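Tryptophanyl-tRNA synthetase (Campylobacter jejuni subsp. jejuni, PDB 3TZL) probably catalyses the ATP-dependent attachment of tryptophan to tRNA(Trp), as a homodimeric class I aminoacyl-tRNA synthetase. Local coordinates at residues B[217-222]-B[264-269]. Numbering follows the deposited sequence.
Sequences IVTDST and HFKIYL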
loop_
_atom_site.group_PDB
_atom_site.type_symbol
_atom_site.label_atom_id
_atom_site.label_comp_id
_atom_site.label_asym_id
_atom_site.label_seq_id
_atom_site.Cartn_x
_atom_site.Cartn_y
_atom_site.Cartn_z
ATOM N N ILE B 217 15.766 -40.657 15.140
ATOM C CA ILE B 217 17.042 -40.083 15.561
ATOM C C ILE B 217 18.181 -41.076 15.323
ATOM O O ILE B 217 18.070 -42.259 15.659
ATOM C CB ILE B 217 17.022 -39.655 17.037
ATOM C CG1 ILE B 217 16.039 -38.494 17.247
ATOM C CG2 ILE B 217 18.421 -39.258 17.498
ATOM C CD1 ILE B 217 15.648 -38.298 18.728
ATOM N N VAL B 218 19.260 -40.582 14.719
ATOM C CA VAL B 218 20.429 -41.394 14.387
ATOM C C VAL B 218 21.237 -41.787 15.621
ATOM O O VAL B 218 21.727 -40.919 16.355
ATOM C CB VAL B 218 21.363 -40.650 13.406
ATOM C CG1 VAL B 218 22.700 -41.378 13.283
ATOM C CG2 VAL B 218 20.705 -40.501 12.041
ATOM N N THR B 219 21.386 -43.093 15.834
ATOM C CA THR B 219 22.174 -43.611 16.951
ATOM C C THR B 219 23.442 -44.348 16.486
ATOM O O THR B 219 23.695 -44.485 15.283
ATOM C CB THR B 219 21.344 -44.573 17.829
ATOM O OG1 THR B 219 21.253 -45.856 17.195
ATOM C CG2 THR B 219 19.947 -44.030 18.057
ATOM N N ASP B 220 24.233 -44.815 17.453
ATOM C CA ASP B 220 25.427 -45.607 17.169
ATOM C C ASP B 220 25.120 -47.078 17.367
ATOM O O ASP B 220 24.212 -47.439 18.110
ATOM C CB ASP B 220 26.582 -45.228 18.103
ATOM C CG ASP B 220 26.874 -43.741 18.105
ATOM O OD1 ASP B 220 26.540 -43.061 17.110
ATOM O OD2 ASP B 220 27.440 -43.254 19.110
ATOM N N SER B 221 25.890 -47.933 16.710
ATOM C CA SER B 221 25.731 -49.363 16.898
ATOM C C SER B 221 26.485 -49.818 18.131
ATOM O O SER B 221 27.598 -50.333 18.026
ATOM C CB SER B 221 26.225 -50.137 15.680
ATOM O OG SER B 221 25.446 -49.828 14.549
ATOM N N THR B 222 25.875 -49.623 19.294
ATOM C CA THR B 222 26.428 -50.129 20.537
ATOM C C THR B 222 25.428 -51.116 21.112
ATOM O O THR B 222 24.225 -50.826 21.177
ATOM C CB THR B 222 26.661 -49.000 21.550
ATOM O OG1 THR B 222 27.634 -48.082 21.036
ATOM C CG2 THR B 222 27.155 -49.558 22.868
ATOM N N HIS B 264 15.412 -47.490 24.712
ATOM C CA HIS B 264 14.866 -46.988 25.952
ATOM C C HIS B 264 15.139 -45.494 26.171
ATOM O O HIS B 264 14.280 -44.777 26.671
ATOM C CB HIS B 264 15.356 -47.794 27.146
ATOM C CG HIS B 264 14.659 -47.432 28.411
ATOM N ND1 HIS B 264 15.151 -46.487 29.285
ATOM C CD2 HIS B 264 13.481 -47.850 28.930
ATOM C CE1 HIS B 264 14.320 -46.360 30.304
ATOM N NE2 HIS B 264 13.299 -47.177 30.114
ATOM N N PHE B 265 16.319 -45.017 25.795
ATOM C CA PHE B 265 16.595 -43.578 25.892
ATOM C C PHE B 265 15.658 -42.749 25.000
ATOM O O PHE B 265 15.244 -41.650 25.372
ATOM C CB PHE B 265 18.068 -43.272 25.586
ATOM C CG PHE B 265 19.014 -43.770 26.644
ATOM C CD1 PHE B 265 18.727 -43.576 27.991
ATOM C CD2 PHE B 265 20.171 -44.453 26.301
ATOM C CE1 PHE B 265 19.588 -44.041 28.983
ATOM C CE2 PHE B 265 21.040 -44.923 27.284
ATOM C CZ PHE B 265 20.751 -44.718 28.624
ATOM N N LYS B 266 15.312 -43.283 23.834
ATOM C CA LYS B 266 14.361 -42.604 22.958
ATOM C C LYS B 266 12.994 -42.549 23.626
ATOM O O LYS B 266 12.311 -41.521 23.572
ATOM C CB LYS B 266 14.264 -43.309 21.609
ATOM C CG LYS B 266 15.422 -43.028 20.697
ATOM C CD LYS B 266 15.444 -43.975 19.506
ATOM C CE LYS B 266 16.168 -43.328 18.313
ATOM N NZ LYS B 266 16.407 -44.294 17.189
ATOM N N ILE B 267 12.599 -43.658 24.251
ATOM C CA ILE B 267 11.350 -43.717 25.006
ATOM C C ILE B 267 11.337 -42.629 26.079
ATOM O O ILE B 267 10.348 -41.897 26.243
ATOM C CB ILE B 267 11.155 -45.100 25.661
ATOM C CG1 ILE B 267 10.738 -46.134 24.606
ATOM C CG2 ILE B 267 10.113 -45.020 26.770
ATOM C CD1 ILE B 267 10.553 -47.525 25.146
ATOM N N TYR B 268 12.457 -42.532 26.793
ATOM C CA TYR B 268 12.684 -41.478 27.768
ATOM C C TYR B 268 12.579 -40.088 27.135
ATOM O O TYR B 268 11.922 -39.211 27.679
ATOM C CB TYR B 268 14.056 -41.658 28.431
ATOM C CG TYR B 268 14.400 -40.572 29.425
ATOM C CD1 TYR B 268 13.589 -40.332 30.523
ATOM C CD2 TYR B 268 15.543 -39.791 29.270
ATOM C CE1 TYR B 268 13.893 -39.333 31.437
ATOM C CE2 TYR B 268 15.858 -38.796 30.183
ATOM C CZ TYR B 268 15.027 -38.572 31.266
ATOM O OH TYR B 268 15.323 -37.584 32.180
ATOM N N LEU B 269 13.211 -39.892 25.979
ATOM C CA LEU B 269 13.172 -38.592 25.312
ATOM C C LEU B 269 11.744 -38.172 25.013
ATOM O O LEU B 269 11.378 -37.013 25.222
ATOM C CB LEU B 269 14.020 -38.583 24.034
ATOM C CG LEU B 269 14.091 -37.222 23.318
ATOM C CD1 LEU B 269 14.473 -36.115 24.292
ATOM C CD2 LEU B 269 15.074 -37.253 22.157
#
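K266 reaches from its helix to the loop 217-222 and donates a hydrogen bond from NZ to the backbone O of I217, at 3.0 Å. The lysine chain is extended beyond CG, which carries NZ across to this carbonyl. The ammonium nitrogen lies in the plane of that carbonyl, with a C=O...N angle of 146°. A second hydrogen bond joins NZ to the backbone O of S215, at the end of helix 207-215. One lysine thus grips two carbonyls two residues apart, where the chain leaves that helix. The positive charge is probably steadied by these two oxygens.

The remaining contacts involve mainly carbon atoms. CE of K266 lies 4.0 Å from CB of I217. With CG2 anti to its carbonyl carbon, T219 puts the methyl, not the hydroxyl, beside the ammonium end of the lysine. This CG2 is 3.7 Å from K266 NZ and 3.9 Å from K266 CE. Further along the helix, CD1 of I217 meets CD2 of L269 end on at 3.6 Å, the two side chains crossing at about a right angle. I217 and L269 are both buried.

The backbone of V218 is hydrogen-bonded to T188, which links the loop to the region before the KMSKS motif. The side chain of I217 is about 7 Å from that of M193 in this motif, and about 13 Å from the bound ADP. The contact ties the loop between helices 207-215 and 234-239 to helix 262-276. I235 of helix 234-239 touches I217, T219 and K266, so a third element packs against the same place.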